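Local coordinates for hypothetical protein TT1662 (Thermus thermophilus, PDB 1UFO) that is probably a hydrolase, with the alpha/beta hydrolase fold, whose substrate is not established and which probably acts through a serine-nucleophile mechanism, at residues A[115-118]-A[119-123]; A[153-156]-A[157-161]; A[188-191]-A[192-195]. All coordinates share one frame; numbering follows the deposited sequence.

Contact 1. Residues A[115-118]-A[119-123]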
loop_
_atom_site.group_PDB
_atom_site.type_symbol
_atom_site.label_atom_id
_atom_site.label_comp_id
_atom_site.label_asym_id
_atom_site.label_seq_id
_atom_site.Cartn_x
_atom_site.Cartn_y
_atom_site.Cartn_z
ATOM N N GLY A 115 5.884 -2.673 -18.893
ATOM C CA GLY A 115 6.798 -1.644 -18.365
ATOM C C GLY A 115 7.327 -1.985 -16.949
ATOM O O GLY A 115 8.447 -1.612 -16.622
ATOM N N ALA A 116 6.528 -2.740 -16.167
ATOM C CA ALA A 116 6.974 -3.158 -14.834
ATOM C C ALA A 116 8.075 -4.208 -15.019
ATOM O O ALA A 116 9.082 -4.239 -14.264
ATOM C CB ALA A 116 5.795 -3.751 -14.059
ATOM N N PHE A 117 7.915 -5.076 -16.042
ATOM C CA PHE A 117 8.947 -6.080 -16.287
ATOM C C PHE A 117 10.231 -5.389 -16.747
ATOM O O PHE A 117 11.321 -5.808 -16.369
ATOM C CB PHE A 117 8.450 -7.069 -17.386
ATOM C CG PHE A 117 9.453 -8.143 -17.673
ATOM C CD1 PHE A 117 9.637 -9.196 -16.767
ATOM C CD2 PHE A 117 10.218 -8.105 -18.857
ATOM C CE1 PHE A 117 10.565 -10.197 -17.016
ATOM C CE2 PHE A 117 11.131 -9.120 -19.134
ATOM C CZ PHE A 117 11.313 -10.169 -18.200
ATOM N N VAL A 118 10.085 -4.340 -17.579
ATOM C CA VAL A 118 11.263 -3.584 -18.021
ATOM C C VAL A 118 11.955 -2.968 -16.808
ATOM O O VAL A 118 13.172 -2.922 -16.767
ATOM C CB VAL A 118 10.843 -2.506 -19.034
ATOM C CG1 VAL A 118 12.101 -1.570 -19.409
ATOM C CG2 VAL A 118 10.378 -3.215 -20.291
ATOM N N ALA A 119 11.191 -2.419 -15.853
ATOM C CA ALA A 119 11.802 -1.873 -14.618
ATOM C C ALA A 119 12.652 -2.978 -13.951
ATOM O O ALA A 119 13.774 -2.701 -13.451
ATOM C CB ALA A 119 10.659 -1.349 -13.677
ATOM N N HIS A 120 12.125 -4.201 -13.895
ATOM C CA HIS A 120 12.893 -5.318 -13.340
ATOM C C HIS A 120 14.176 -5.596 -14.140
ATOM O O HIS A 120 15.244 -5.786 -13.534
ATOM C CB HIS A 120 11.986 -6.539 -13.283
ATOM C CG HIS A 120 11.183 -6.593 -12.031
ATOM N ND1 HIS A 120 11.681 -7.080 -10.836
ATOM C CD2 HIS A 120 9.879 -6.253 -11.789
ATOM C CE1 HIS A 120 10.717 -7.049 -9.928
ATOM N NE2 HIS A 120 9.613 -6.550 -10.474
ATOM N N LEU A 121 14.072 -5.616 -15.459
ATOM C CA LEU A 121 15.243 -5.838 -16.296
ATOM C C LEU A 121 16.323 -4.751 -15.949
ATOM O O LEU A 121 17.509 -5.058 -15.879
ATOM C CB LEU A 121 14.918 -5.712 -17.784
ATOM C CG LEU A 121 14.057 -6.775 -18.431
ATOM C CD1 LEU A 121 13.745 -6.492 -19.821
ATOM C CD2 LEU A 121 14.823 -8.128 -18.293
ATOM N N LEU A 122 15.910 -3.491 -15.781
ATOM C CA LEU A 122 16.854 -2.422 -15.449
ATOM C C LEU A 122 17.494 -2.656 -14.098
ATOM O O LEU A 122 18.733 -2.449 -13.968
ATOM C CB LEU A 122 16.139 -1.038 -15.444
ATOM C CG LEU A 122 15.773 -0.521 -16.828
ATOM C CD1 LEU A 122 14.607 0.579 -16.729
ATOM C CD2 LEU A 122 17.035 0.060 -17.531
ATOM N N LEU A 123 16.687 -3.031 -13.075
ATOM C CA LEU A 123 17.285 -3.292 -11.764
ATOM C C LEU A 123 18.246 -4.489 -11.839
ATOM O O LEU A 123 19.308 -4.466 -11.194
ATOM C CB LEU A 123 16.193 -3.565 -10.676
ATOM C CG LEU A 123 15.306 -2.376 -10.379
ATOM C CD1 LEU A 123 14.188 -2.817 -9.490
ATOM C CD2 LEU A 123 16.087 -1.271 -9.675
#
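F117 and L121, one helical turn apart, form the principal side-chain contact, with V118 and L122 forming a second, looser i to i+4 pair. F117 has CG anti to the backbone N (chi1 -179°), which swings the ring forward along the helix until CE2 lies 3.8 Å from CD1 of L121. The leucine's CG and both methyls meet the CD2, CE2 and CZ side of the ring obliquely. Beneath this pair the backbone bond from L121 N to F117 O is 2.9 Å long.

V118 is in looser contact with its partner, its CG1 standing 4.3 Å from CD1 of L122. The carbonyl does more of the touching, since V118 O lies 3.5 Å from CG of L122 while accepting the amide of L122 at 3.0 Å.

All these side chains are buried. Y82 meets the F117 ring edge-to-face, and K89 of helix 77-103 touches V118, L121 and L122. H120 leaves the helix in another direction, where ND1 bonds to Y170 OH and NE2 to H177 NE2. The chemistry is therefore divided: apolar contacts cover the flank toward helix 77-103, while regular i to i+4 bonds satisfy the buried carbonyls of G115, A116, F117 and V118.

Contact 2. Residues A[153-156]-A[157-161]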
loop_
_atom_site.group_PDB
_atom_site.type_symbol
_atom_site.label_atom_id
_atom_site.label_comp_id
_atom_site.label_asym_id
_atom_site.label_seq_id
_atom_site.Cartn_x
_atom_site.Cartn_y
_atom_site.Cartn_z
ATOM N N PRO A 153 17.907 -15.041 -29.248
ATOM C CA PRO A 153 18.764 -15.399 -28.105
ATOM C C PRO A 153 18.576 -14.497 -26.884
ATOM O O PRO A 153 18.705 -14.951 -25.750
ATOM C CB PRO A 153 20.190 -15.311 -28.700
ATOM C CG PRO A 153 19.895 -15.616 -30.166
ATOM C CD PRO A 153 18.712 -14.831 -30.480
ATOM N N GLY A 154 18.301 -13.225 -27.154
ATOM C CA GLY A 154 18.082 -12.315 -26.033
ATOM C C GLY A 154 16.833 -12.646 -25.273
ATOM O O GLY A 154 16.812 -12.453 -24.058
ATOM N N VAL A 155 15.779 -13.097 -25.977
ATOM C CA VAL A 155 14.549 -13.433 -25.269
ATOM C C VAL A 155 14.750 -14.788 -24.558
ATOM O O VAL A 155 14.237 -14.960 -23.431
ATOM C CB VAL A 155 13.365 -13.512 -26.251
ATOM C CG1 VAL A 155 12.114 -14.000 -25.506
ATOM C CG2 VAL A 155 13.126 -12.143 -26.861
ATOM N N LEU A 156 15.483 -15.723 -25.182
ATOM C CA LEU A 156 15.695 -17.003 -24.495
ATOM C C LEU A 156 16.433 -16.761 -23.178
ATOM O O LEU A 156 16.196 -17.415 -22.198
ATOM C CB LEU A 156 16.478 -18.039 -25.398
ATOM C CG LEU A 156 15.661 -18.448 -26.646
ATOM C CD1 LEU A 156 16.505 -19.115 -27.709
ATOM C CD2 LEU A 156 14.511 -19.353 -26.177
ATOM N N ALA A 157 17.373 -15.805 -23.182
ATOM C CA ALA A 157 18.113 -15.493 -21.981
ATOM C C ALA A 157 17.253 -15.021 -20.852
ATOM O O ALA A 157 17.559 -15.297 -19.695
ATOM C CB ALA A 157 19.192 -14.448 -22.267
ATOM N N LEU A 158 16.176 -14.279 -21.175
ATOM C CA LEU A 158 15.246 -13.789 -20.158
ATOM C C LEU A 158 14.493 -14.944 -19.512
ATOM O O LEU A 158 14.157 -14.853 -18.355
ATOM C CB LEU A 158 14.193 -12.812 -20.771
ATOM C CG LEU A 158 14.668 -11.524 -21.328
ATOM C CD1 LEU A 158 13.597 -10.679 -21.857
ATOM C CD2 LEU A 158 15.402 -10.820 -20.158
ATOM N N TYR A 159 14.198 -16.012 -20.266
ATOM C CA TYR A 159 13.500 -17.157 -19.693
ATOM C C TYR A 159 14.462 -18.029 -18.892
ATOM O O TYR A 159 14.133 -18.587 -17.864
ATOM C CB TYR A 159 12.788 -17.956 -20.815
ATOM C CG TYR A 159 11.426 -17.436 -21.171
ATOM C CD1 TYR A 159 11.242 -16.411 -22.126
ATOM C CD2 TYR A 159 10.285 -17.889 -20.471
ATOM C CE1 TYR A 159 9.984 -15.841 -22.378
ATOM C CE2 TYR A 159 9.034 -17.324 -20.720
ATOM C CZ TYR A 159 8.869 -16.302 -21.663
ATOM O OH TYR A 159 7.692 -15.696 -21.855
ATOM N N GLN A 160 15.702 -18.107 -19.351
ATOM C CA GLN A 160 16.692 -18.860 -18.639
ATOM C C GLN A 160 17.041 -18.231 -17.294
ATOM O O GLN A 160 17.283 -18.937 -16.304
ATOM C CB GLN A 160 17.941 -18.946 -19.506
ATOM C CG GLN A 160 18.920 -19.963 -19.041
ATOM C CD GLN A 160 20.259 -19.346 -18.755
ATOM O OE1 GLN A 160 20.410 -18.483 -17.853
ATOM N NE2 GLN A 160 21.264 -19.785 -19.505
ATOM N N ALA A 161 17.114 -16.893 -17.262
ATOM C CA ALA A 161 17.476 -16.183 -16.043
ATOM C C ALA A 161 16.608 -14.911 -15.930
ATOM O O ALA A 161 17.029 -13.823 -16.276
ATOM C CB ALA A 161 18.988 -15.789 -16.038
#
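A first torsion of -85° sets CG of Y159 anti to its own carbonyl carbon, and this brings the ring back along the helix toward V155, while a chi1 of 174° directs CG1 of V155 forward to meet it. The two side chains meet lightly, CG1 of V155 lying 4.2 Å from CE1 of Y159. The firmer evidence for the ring's placement is the backbone: V155 O lies at the ring edge and in its plane, 3.6 Å from CD1. The phenol oxygen reaches beyond this helix and is hydrogen-bonded to M142 O, so that bond fixes the far end of the ring, while V155 O lies close to the near edge.

The same carbonyl of V155 is shared by two weak bonds, from L158 N and from Y159 N at 3.3 Å. L158 N also makes a long, weak bond of 3.5 Å to G154 O. L156 O is divided likewise, accepting Q160 N at 3.0 Å and, weakly, Y159 N. These mixed i to i+3 and i to i+4 pairings show that the middle of the helix is less regular than its ends, where A157 N bonds to P153 O at 3.0 Å and A161 N to A157 O at 2.9 Å. A161 is the first residue to leave helical geometry, with phi -141°. At the opening turn, D152 OD1 accepts weak bonds from G154 N and V155 N.

L156, A157 and Q160 make the exposed side of the helix, whereas V155 and L158 are buried. In the fold, helix 153-160 belongs to the beta-alpha-beta unit between strands 132-135 and 175-180. On helix 77-103, V155 rests on Y82, L158 on Y82 and L86, and Y159 touches V78; L158 also packs on helix 114-124.

Contact 3. Residues A[188-191]-A[192-195]; sequences LARM and EKTL
R190 O is gripped twice by T194, by the backbone N at 3.0 Å and by OG1 at 2.9 Å. The two donors arrive from opposite faces of the carbonyl plane: the amide stands above it, 36° out, and the hydroxyl is tilted 23° from it. With chi1 at -65°, OG1 is anti to the carbonyl carbon of T194 and leans back over the preceding turn. The hydroxyl oxygen is also hydrogen-bonded to G139 N and S138 OG, so it ties the helix to the segment that follows strand 132-135. An alanine here would remove that hydroxyl and probably leave R190 O with the amide of T194 as its remaining grip from this residue, and G139 N without its mate.

R190 and K193 run side by side in the same direction, the NH2 of R190 lying 3.7 Å from CE of K193. The like charges, R190 NH2 and K193 NZ, are 4.4 Å apart; each side chain also has an outside partner, R190 NH1 bonding to P141 O and K193 making a cation-pi contact with F140, which probably eases their closeness. On another side of the helix L188 crosses E192, with CD2 3.8 Å from OE2. The selenium atom SE of selenomethionine M191 approaches CD2 of L195 at 3.9 Å, and both residues are buried against R209 of strand 207-212 and H177 of strand 175-180.

A threonine hydroxyl returning to the carbonyl four residues earlier is a familiar feature of helices. Here it occurs in the helix of a beta-alpha-beta crossover, an element of the alpha/beta hydrolase fold.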
loop_
_atom_site.group_PDB
_atom_site.type_symbol
_atom_site.label_atom_id
_atom_site.label_comp_id
_atom_site.label_asym_id
_atom_site.label_seq_id
_atom_site.Cartn_x
_atom_site.Cartn_y
_atom_site.Cartn_z
ATOM N N LEU A 188 -2.083 -12.749 -9.894
ATOM C CA LEU A 188 -1.518 -12.357 -8.613
ATOM C C LEU A 188 -0.361 -13.234 -8.179
ATOM O O LEU A 188 0.671 -12.740 -7.652
ATOM C CB LEU A 188 -2.608 -12.346 -7.529
ATOM C CG LEU A 188 -2.156 -11.909 -6.124
ATOM C CD1 LEU A 188 -1.891 -10.421 -6.180
ATOM C CD2 LEU A 188 -3.244 -12.200 -5.078
ATOM N N ALA A 189 -0.444 -14.536 -8.482
ATOM C CA ALA A 189 0.628 -15.413 -8.060
ATOM C C ALA A 189 1.988 -15.103 -8.719
ATOM O O ALA A 189 3.006 -15.393 -8.100
ATOM C CB ALA A 189 0.218 -16.885 -8.350
ATOM N N ARG A 190 1.977 -14.539 -9.921
ATOM C CA ARG A 190 3.267 -14.183 -10.598
ATOM C C ARG A 190 3.922 -13.021 -9.828
ATOM O O ARG A 190 5.161 -12.910 -9.738
ATOM C CB ARG A 190 3.043 -13.752 -12.062
ATOM C CG ARG A 190 2.466 -14.936 -12.881
ATOM C CD ARG A 190 3.359 -16.122 -12.807
ATOM N NE ARG A 190 4.316 -16.029 -13.859
ATOM C CZ ARG A 190 5.192 -16.958 -14.153
ATOM N NH1 ARG A 190 6.027 -16.712 -15.137
ATOM N NH2 ARG A 190 5.199 -18.122 -13.519
HETATM N N MSE A 191 3.121 -12.064 -9.361
HETATM C CA MSE A 191 3.658 -10.975 -8.584
HETATM C C MSE A 191 4.175 -11.515 -7.265
HETATM O O MSE A 191 5.233 -11.180 -6.818
HETATM C CB MSE A 191 2.570 -9.930 -8.335
HETATM C CG MSE A 191 3.090 -8.703 -7.494
HETATM SE SE MSE A 191 3.051 -8.984 -5.575
HETATM C CE MSE A 191 1.359 -8.314 -5.568
ATOM N N GLU A 192 3.446 -12.464 -6.665
ATOM C CA GLU A 192 3.929 -12.997 -5.377
ATOM C C GLU A 192 5.281 -13.805 -5.579
ATOM O O GLU A 192 6.191 -13.714 -4.729
ATOM C CB GLU A 192 2.803 -13.907 -4.804
ATOM C CG GLU A 192 1.649 -13.057 -4.252
ATOM C CD GLU A 192 0.328 -13.862 -3.896
ATOM O OE1 GLU A 192 -0.067 -14.857 -4.607
ATOM O OE2 GLU A 192 -0.366 -13.489 -2.923
ATOM N N LYS A 193 5.356 -14.510 -6.702
ATOM C CA LYS A 193 6.552 -15.303 -7.048
ATOM C C LYS A 193 7.711 -14.328 -7.246
ATOM O O LYS A 193 8.867 -14.613 -6.886
ATOM C CB LYS A 193 6.316 -16.050 -8.331
ATOM C CG LYS A 193 7.439 -16.919 -8.855
ATOM C CD LYS A 193 6.967 -17.350 -10.207
ATOM C CE LYS A 193 8.044 -17.740 -11.133
ATOM N NZ LYS A 193 8.514 -19.089 -10.722
ATOM N N THR A 194 7.384 -13.151 -7.803
ATOM C CA THR A 194 8.474 -12.161 -7.952
ATOM C C THR A 194 9.052 -11.732 -6.586
ATOM O O THR A 194 10.272 -11.697 -6.328
ATOM C CB THR A 194 7.902 -10.915 -8.681
ATOM O OG1 THR A 194 7.528 -11.299 -9.986
ATOM C CG2 THR A 194 8.927 -9.779 -8.808
ATOM N N LEU A 195 8.154 -11.371 -5.663
ATOM C CA LEU A 195 8.581 -10.916 -4.376
ATOM C C LEU A 195 9.272 -12.005 -3.575
ATOM O O LEU A 195 10.170 -11.726 -2.891
ATOM C CB LEU A 195 7.398 -10.346 -3.597
ATOM C CG LEU A 195 7.275 -8.805 -3.638
ATOM C CD1 LEU A 195 7.300 -8.188 -4.964
ATOM C CD2 LEU A 195 5.989 -8.511 -2.997
#

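In the fold
The three contacts occur in series along the chain, on the helices that follow strands 107-112, 132-135 and 175-180. Contact 1 touches both others. L121 CD2 meets L158 CD2 of contact 2 at 3.3 Å, and on another side H120 CE1 lies 3.5 Å from T194 CG2 of contact 3. Contacts 2 and 3 do not touch, their nearest atoms being about 6 Å apart. Contact 1 lies nearest the probable active site: G115 belongs to a GxSxG sequence consistent with a nucleophile elbow, and S113, H217 and D183 are arranged in a way consistent with a Ser-His-Asp triad. A116 and, in contact 3, L188 lie near those residues without touching them.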